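Local coordinates for protein histidine--tRNA ligase (Staphylococcus aureus, PDB 1QE0) that attaches L-histidine to its cognate tRNA(His) at the expense of ATP, releasing AMP and diphosphate, as a homodimeric class II aminoacyl-tRNA synthetase, at residues Y33-I38 and D140-A145; H158-I163 and M270-N275. All coordinates share one frame; numbering follows the deposited sequence.

Overall arrangement
Both contacts belong to the class II catalytic domain; their centres lie about 21 Å apart, and both reach the same mixed, largely antiparallel sheet. They follow each other in series along the chain: contact 1 closes at helix 137-153 before contact 2 opens at strand 159-165, the next element. Contact 1 joins the end of helix 13-33 and the loop leading into strand 36-37 to helix 137-153, and the second subunit reaches its residues. Contact 2 pairs strands 159-165 and 265-272 through segments that the other chain of the dimer does not touch. The two meet where the backbone O of L144 packs on L161 CD2; helix 137-153 thus borders both, with the second subunit at E142.

Contact 1: residues Y33-I38 and D140-A145; sequences YNYKEI and DAEVLA
From CB outward, the E142 side chain leaves helix 137-153 with CG anti to the backbone N (chi1 175°) and stays extended beyond it, which carries the carboxylate to the loop after helix 13-33. CG lies 4.1 Å from CD1 of Y33, whose ring slides past in the opposite direction, with the ring and carboxylate planes 88° apart. Next comes CD, 4.0 Å from Y35 OH. At the tip, E142 OE1 accepts a hydrogen bond from Y35 OH at 2.8 Å, met nearly along its C-O axis and near the plane of the phenol ring, at its edge. The other oxygen, OE2, is gripped by Y363 and R353 of the second subunit and by K103, a cluster that would favour an ionised carboxylate.

The two tyrosines flank N34, the C-prime residue of the Schellman motif that ends helix 13-33 (phi 76°), in which Y35 N bonds to M30 O. In both tyrosines CB points toward helix 137-153. Y33 CE1 stands 4.0 Å from the carbonyl O of E142, and its hydroxyl bonds to H149, further along that helix. V143 CG1 packs against Y35 OH at 3.7 Å, the two side chains crossing at about a right angle.

Contact 2: residues H158-I163 and M270-N275; sequences HLKLVI and MMDNPN
Strands 159-163 and 270-272 run antiparallel, their axes 4.6 Å apart at closest approach and their directions 141° apart, with K160 and M270 as a hydrogen-bonded pair and L159 and M271 as the adjacent non-hydrogen-bonded one. The bond from D272 N to H158 O is nearly straight (169°) and lies in the carbonyl plane, whereas M270 N approaches K160 O from above its carbonyl plane. The return bond, K160 N to M270 O, is weak, bent to 117° at the hydrogen.

On one face, K160 bends at chi3 and chi4 to bring NZ 3.0 Å from D272 OD1, a salt bridge that uses the syn lone pair of this oxygen. The two side chains cross at about a right angle, so that the lysine's CD and CE also meet D272 OD2. On the same face M270 CG sits 3.9 Å from V162 CG2, with SD close to the same methyl group. The opposite face holds L159 and M271, which cross obliquely; M271, bent at chi2 and chi3, brings CE 3.4 Å from L159 CD1.

Beyond D272, N273 OD1 accepts from N275 N in an Asx turn, while its ND2 bonds to E320. The pairing is part of the largely antiparallel sheet of the class II catalytic domain: L159 and M271 both pack on L283 of strand 280-290, M271 also touches A316 of helix 310-319, and strand 250-251 flanks strand 159-165 on its other edge.

Contact 1: residues Y33-I38 and D140-A145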
loop_
_atom_site.group_PDB
_atom_site.type_symbol
_atom_site.label_atom_id
_atom_site.label_comp_id
_atom_site.label_asym_id
_atom_site.label_seq_id
_atom_site.Cartn_x
_atom_site.Cartn_y
_atom_site.Cartn_z
ATOM N N TYR A 33 4.841 13.671 8.264
ATOM C CA TYR A 33 4.934 14.797 7.337
ATOM C C TYR A 33 3.578 15.344 7.004
ATOM O O TYR A 33 3.472 16.402 6.382
ATOM C CB TYR A 33 5.623 14.370 6.058
ATOM C CG TYR A 33 7.076 14.079 6.270
ATOM C CD1 TYR A 33 8.031 15.054 5.983
ATOM C CD2 TYR A 33 7.505 12.858 6.833
ATOM C CE1 TYR A 33 9.377 14.846 6.262
ATOM C CE2 TYR A 33 8.856 12.630 7.121
ATOM C CZ TYR A 33 9.781 13.642 6.843
ATOM O OH TYR A 33 11.081 13.536 7.245
ATOM N N ASN A 34 2.549 14.563 7.315
ATOM C CA ASN A 34 1.183 14.977 7.087
ATOM C C ASN A 34 0.699 14.929 5.631
ATOM O O ASN A 34 -0.101 15.793 5.202
ATOM C CB ASN A 34 0.968 16.358 7.695
ATOM C CG ASN A 34 -0.472 16.756 7.732
ATOM O OD1 ASN A 34 -1.341 15.933 8.003
ATOM N ND2 ASN A 34 -0.752 18.025 7.440
ATOM N N TYR A 35 1.199 13.952 4.863
ATOM C CA TYR A 35 0.754 13.768 3.487
ATOM C C TYR A 35 -0.325 12.702 3.566
ATOM O O TYR A 35 -0.196 11.749 4.345
ATOM C CB TYR A 35 1.876 13.285 2.613
ATOM C CG TYR A 35 2.782 14.388 2.205
ATOM C CD1 TYR A 35 2.861 14.805 0.882
ATOM C CD2 TYR A 35 3.546 15.040 3.129
ATOM C CE1 TYR A 35 3.699 15.860 0.500
ATOM C CE2 TYR A 35 4.382 16.108 2.756
ATOM C CZ TYR A 35 4.450 16.508 1.441
ATOM O OH TYR A 35 5.250 17.579 1.093
ATOM N N LYS A 36 -1.400 12.879 2.798
ATOM C CA LYS A 36 -2.529 11.955 2.795
ATOM C C LYS A 36 -2.571 11.077 1.538
ATOM O O LYS A 36 -2.270 11.549 0.448
ATOM C CB LYS A 36 -3.803 12.761 2.925
ATOM C CG LYS A 36 -3.726 13.913 3.926
ATOM C CD LYS A 36 -3.578 13.479 5.385
ATOM C CE LYS A 36 -3.711 14.677 6.326
ATOM N NZ LYS A 36 -3.452 14.327 7.759
ATOM N N GLU A 37 -2.986 9.818 1.689
ATOM C CA GLU A 37 -3.009 8.876 0.573
ATOM C C GLU A 37 -4.189 8.982 -0.355
ATOM O O GLU A 37 -5.313 9.095 0.089
ATOM C CB GLU A 37 -2.942 7.438 1.056
ATOM C CG GLU A 37 -2.708 6.481 -0.107
ATOM C CD GLU A 37 -2.819 5.016 0.256
ATOM O OE1 GLU A 37 -3.500 4.659 1.235
ATOM O OE2 GLU A 37 -2.248 4.200 -0.476
ATOM N N ILE A 38 -3.934 8.909 -1.651
ATOM C CA ILE A 38 -5.001 8.974 -2.625
ATOM C C ILE A 38 -4.750 7.757 -3.518
ATOM O O ILE A 38 -3.607 7.349 -3.700
ATOM C CB ILE A 38 -4.937 10.300 -3.430
ATOM C CG1 ILE A 38 -6.104 10.424 -4.417
ATOM C CG2 ILE A 38 -3.613 10.409 -4.187
ATOM C CD1 ILE A 38 -6.006 11.679 -5.261
ATOM N N ASP A 140 9.961 22.986 -0.299
ATOM C CA ASP A 140 10.972 22.256 -1.032
ATOM C C ASP A 140 11.837 21.539 -0.024
ATOM O O ASP A 140 12.013 20.323 -0.106
ATOM C CB ASP A 140 11.845 23.233 -1.809
ATOM C CG ASP A 140 11.181 23.735 -3.052
ATOM O OD1 ASP A 140 11.857 23.757 -4.090
ATOM O OD2 ASP A 140 9.990 24.091 -3.007
ATOM N N ALA A 141 12.366 22.285 0.942
ATOM C CA ALA A 141 13.204 21.678 1.967
ATOM C C ALA A 141 12.462 20.505 2.619
ATOM O O ALA A 141 13.041 19.431 2.773
ATOM C CB ALA A 141 13.632 22.698 3.011
ATOM N N GLU A 142 11.172 20.672 2.917
ATOM C CA GLU A 142 10.403 19.588 3.543
ATOM C C GLU A 142 10.370 18.324 2.695
ATOM O O GLU A 142 10.484 17.213 3.252
ATOM C CB GLU A 142 8.966 20.001 3.836
ATOM C CG GLU A 142 8.124 18.869 4.379
ATOM C CD GLU A 142 6.660 19.226 4.436
ATOM O OE1 GLU A 142 5.958 18.951 3.436
ATOM O OE2 GLU A 142 6.214 19.777 5.470
ATOM N N VAL A 143 10.208 18.477 1.369
ATOM C CA VAL A 143 10.184 17.301 0.539
ATOM C C VAL A 143 11.553 16.713 0.352
ATOM O O VAL A 143 11.664 15.499 0.183
ATOM C CB VAL A 143 9.485 17.461 -0.806
ATOM C CG1 VAL A 143 8.366 18.484 -0.743
ATOM C CG2 VAL A 143 10.451 17.690 -1.893
ATOM N N LEU A 144 12.605 17.539 0.438
ATOM C CA LEU A 144 13.990 17.023 0.275
ATOM C C LEU A 144 14.463 16.326 1.528
ATOM O O LEU A 144 15.156 15.326 1.455
ATOM C CB LEU A 144 14.990 18.108 -0.077
ATOM C CG LEU A 144 14.807 18.724 -1.455
ATOM C CD1 LEU A 144 15.695 19.940 -1.532
ATOM C CD2 LEU A 144 15.108 17.744 -2.549
ATOM N N ALA A 145 14.107 16.869 2.679
ATOM C CA ALA A 145 14.456 16.268 3.944
ATOM C C ALA A 145 13.727 14.911 4.010
ATOM O O ALA A 145 14.269 13.919 4.526
ATOM C CB ALA A 145 13.998 17.161 5.053
#

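Contact 2: residues H158-I163 and M270-N275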
loop_
_atom_site.group_PDB
_atom_site.type_symbol
_atom_site.label_atom_id
_atom_site.label_comp_id
_atom_site.label_asym_id
_atom_site.label_seq_id
_atom_site.Cartn_x
_atom_site.Cartn_y
_atom_site.Cartn_z
ATOM N N HIS A 158 24.836 4.735 1.472
ATOM C CA HIS A 158 25.736 5.434 0.554
ATOM C C HIS A 158 24.953 6.296 -0.421
ATOM O O HIS A 158 25.139 6.253 -1.643
ATOM C CB HIS A 158 26.738 4.456 -0.095
ATOM C CG HIS A 158 27.761 3.925 0.876
ATOM N ND1 HIS A 158 27.923 4.437 2.152
ATOM C CD2 HIS A 158 28.702 2.955 0.752
ATOM C CE1 HIS A 158 28.914 3.813 2.764
ATOM N NE2 HIS A 158 29.402 2.913 1.932
ATOM N N LEU A 159 24.044 7.066 0.179
ATOM C CA LEU A 159 23.144 7.981 -0.523
ATOM C C LEU A 159 23.871 9.253 -0.901
ATOM O O LEU A 159 24.850 9.630 -0.263
ATOM C CB LEU A 159 21.929 8.324 0.354
ATOM C CG LEU A 159 20.748 7.362 0.342
ATOM C CD1 LEU A 159 21.044 6.212 -0.598
ATOM C CD2 LEU A 159 20.468 6.896 1.754
ATOM N N LYS A 160 23.338 9.952 -1.888
ATOM C CA LYS A 160 23.956 11.168 -2.373
ATOM C C LYS A 160 22.896 11.982 -3.102
ATOM O O LYS A 160 22.429 11.601 -4.181
ATOM C CB LYS A 160 25.145 10.740 -3.244
ATOM C CG LYS A 160 25.438 11.447 -4.536
ATOM C CD LYS A 160 26.206 10.443 -5.395
ATOM C CE LYS A 160 27.682 10.772 -5.608
ATOM N NZ LYS A 160 28.578 10.593 -4.427
ATOM N N LEU A 161 22.430 13.023 -2.413
ATOM C CA LEU A 161 21.388 13.927 -2.911
ATOM C C LEU A 161 22.009 14.948 -3.852
ATOM O O LEU A 161 22.959 15.618 -3.511
ATOM C CB LEU A 161 20.664 14.606 -1.726
ATOM C CG LEU A 161 19.536 15.650 -1.809
ATOM C CD1 LEU A 161 19.238 16.026 -3.227
ATOM C CD2 LEU A 161 18.284 15.141 -1.147
ATOM N N VAL A 162 21.436 15.060 -5.035
ATOM C CA VAL A 162 21.901 15.952 -6.061
ATOM C C VAL A 162 20.752 16.874 -6.449
ATOM O O VAL A 162 19.672 16.408 -6.815
ATOM C CB VAL A 162 22.338 15.132 -7.259
ATOM C CG1 VAL A 162 22.825 16.015 -8.357
ATOM C CG2 VAL A 162 23.399 14.141 -6.840
ATOM N N ILE A 163 20.991 18.185 -6.368
ATOM C CA ILE A 163 19.982 19.205 -6.680
ATOM C C ILE A 163 20.469 20.209 -7.724
ATOM O O ILE A 163 21.645 20.270 -8.032
ATOM C CB ILE A 163 19.600 19.999 -5.429
ATOM C CG1 ILE A 163 20.788 20.798 -4.951
ATOM C CG2 ILE A 163 19.179 19.070 -4.299
ATOM C CD1 ILE A 163 20.470 21.636 -3.741
ATOM N N MET A 270 20.806 9.578 -4.990
ATOM C CA MET A 270 21.531 8.481 -5.585
ATOM C C MET A 270 22.313 7.620 -4.623
ATOM O O MET A 270 22.613 8.006 -3.490
ATOM C CB MET A 270 22.360 8.916 -6.807
ATOM C CG MET A 270 22.322 10.398 -7.135
ATOM S SD MET A 270 22.778 10.696 -8.843
ATOM C CE MET A 270 21.448 9.887 -9.652
ATOM N N MET A 271 22.454 6.376 -5.062
ATOM C CA MET A 271 23.112 5.311 -4.345
ATOM C C MET A 271 24.388 4.974 -5.048
ATOM O O MET A 271 24.420 4.724 -6.267
ATOM C CB MET A 271 22.182 4.085 -4.342
ATOM C CG MET A 271 22.810 2.692 -4.170
ATOM S SD MET A 271 22.775 2.052 -2.471
ATOM C CE MET A 271 21.504 3.012 -1.749
ATOM N N ASP A 272 25.450 5.042 -4.272
ATOM C CA ASP A 272 26.761 4.695 -4.753
ATOM C C ASP A 272 26.873 3.221 -4.373
ATOM O O ASP A 272 26.915 2.883 -3.176
ATOM C CB ASP A 272 27.842 5.490 -4.001
ATOM C CG ASP A 272 27.852 6.967 -4.351
ATOM O OD1 ASP A 272 27.989 7.794 -3.413
ATOM O OD2 ASP A 272 27.757 7.287 -5.560
ATOM N N ASN A 273 26.815 2.340 -5.364
ATOM C CA ASN A 273 26.958 0.922 -5.081
ATOM C C ASN A 273 27.593 0.176 -6.243
ATOM O O ASN A 273 26.957 -0.032 -7.272
ATOM C CB ASN A 273 25.629 0.286 -4.686
ATOM C CG ASN A 273 25.818 -1.032 -3.959
ATOM O OD1 ASN A 273 26.256 -2.024 -4.568
ATOM N ND2 ASN A 273 25.517 -1.052 -2.649
ATOM N N PRO A 274 28.851 -0.277 -6.062
ATOM C CA PRO A 274 29.709 -1.016 -7.000
ATOM C C PRO A 274 29.089 -2.217 -7.720
ATOM O O PRO A 274 29.508 -2.551 -8.837
ATOM C CB PRO A 274 30.903 -1.425 -6.122
ATOM C CG PRO A 274 30.302 -1.530 -4.761
ATOM C CD PRO A 274 29.478 -0.263 -4.729
ATOM N N ASN A 275 28.093 -2.854 -7.108
ATOM C CA ASN A 275 27.451 -3.989 -7.746
ATOM C C ASN A 275 26.334 -3.524 -8.670
ATOM O O ASN A 275 25.410 -4.278 -8.971
ATOM C CB ASN A 275 26.917 -4.946 -6.695
ATOM C CG ASN A 275 27.978 -5.343 -5.693
ATOM O OD1 ASN A 275 29.165 -5.466 -6.035
ATOM N ND2 ASN A 275 27.567 -5.539 -4.439
#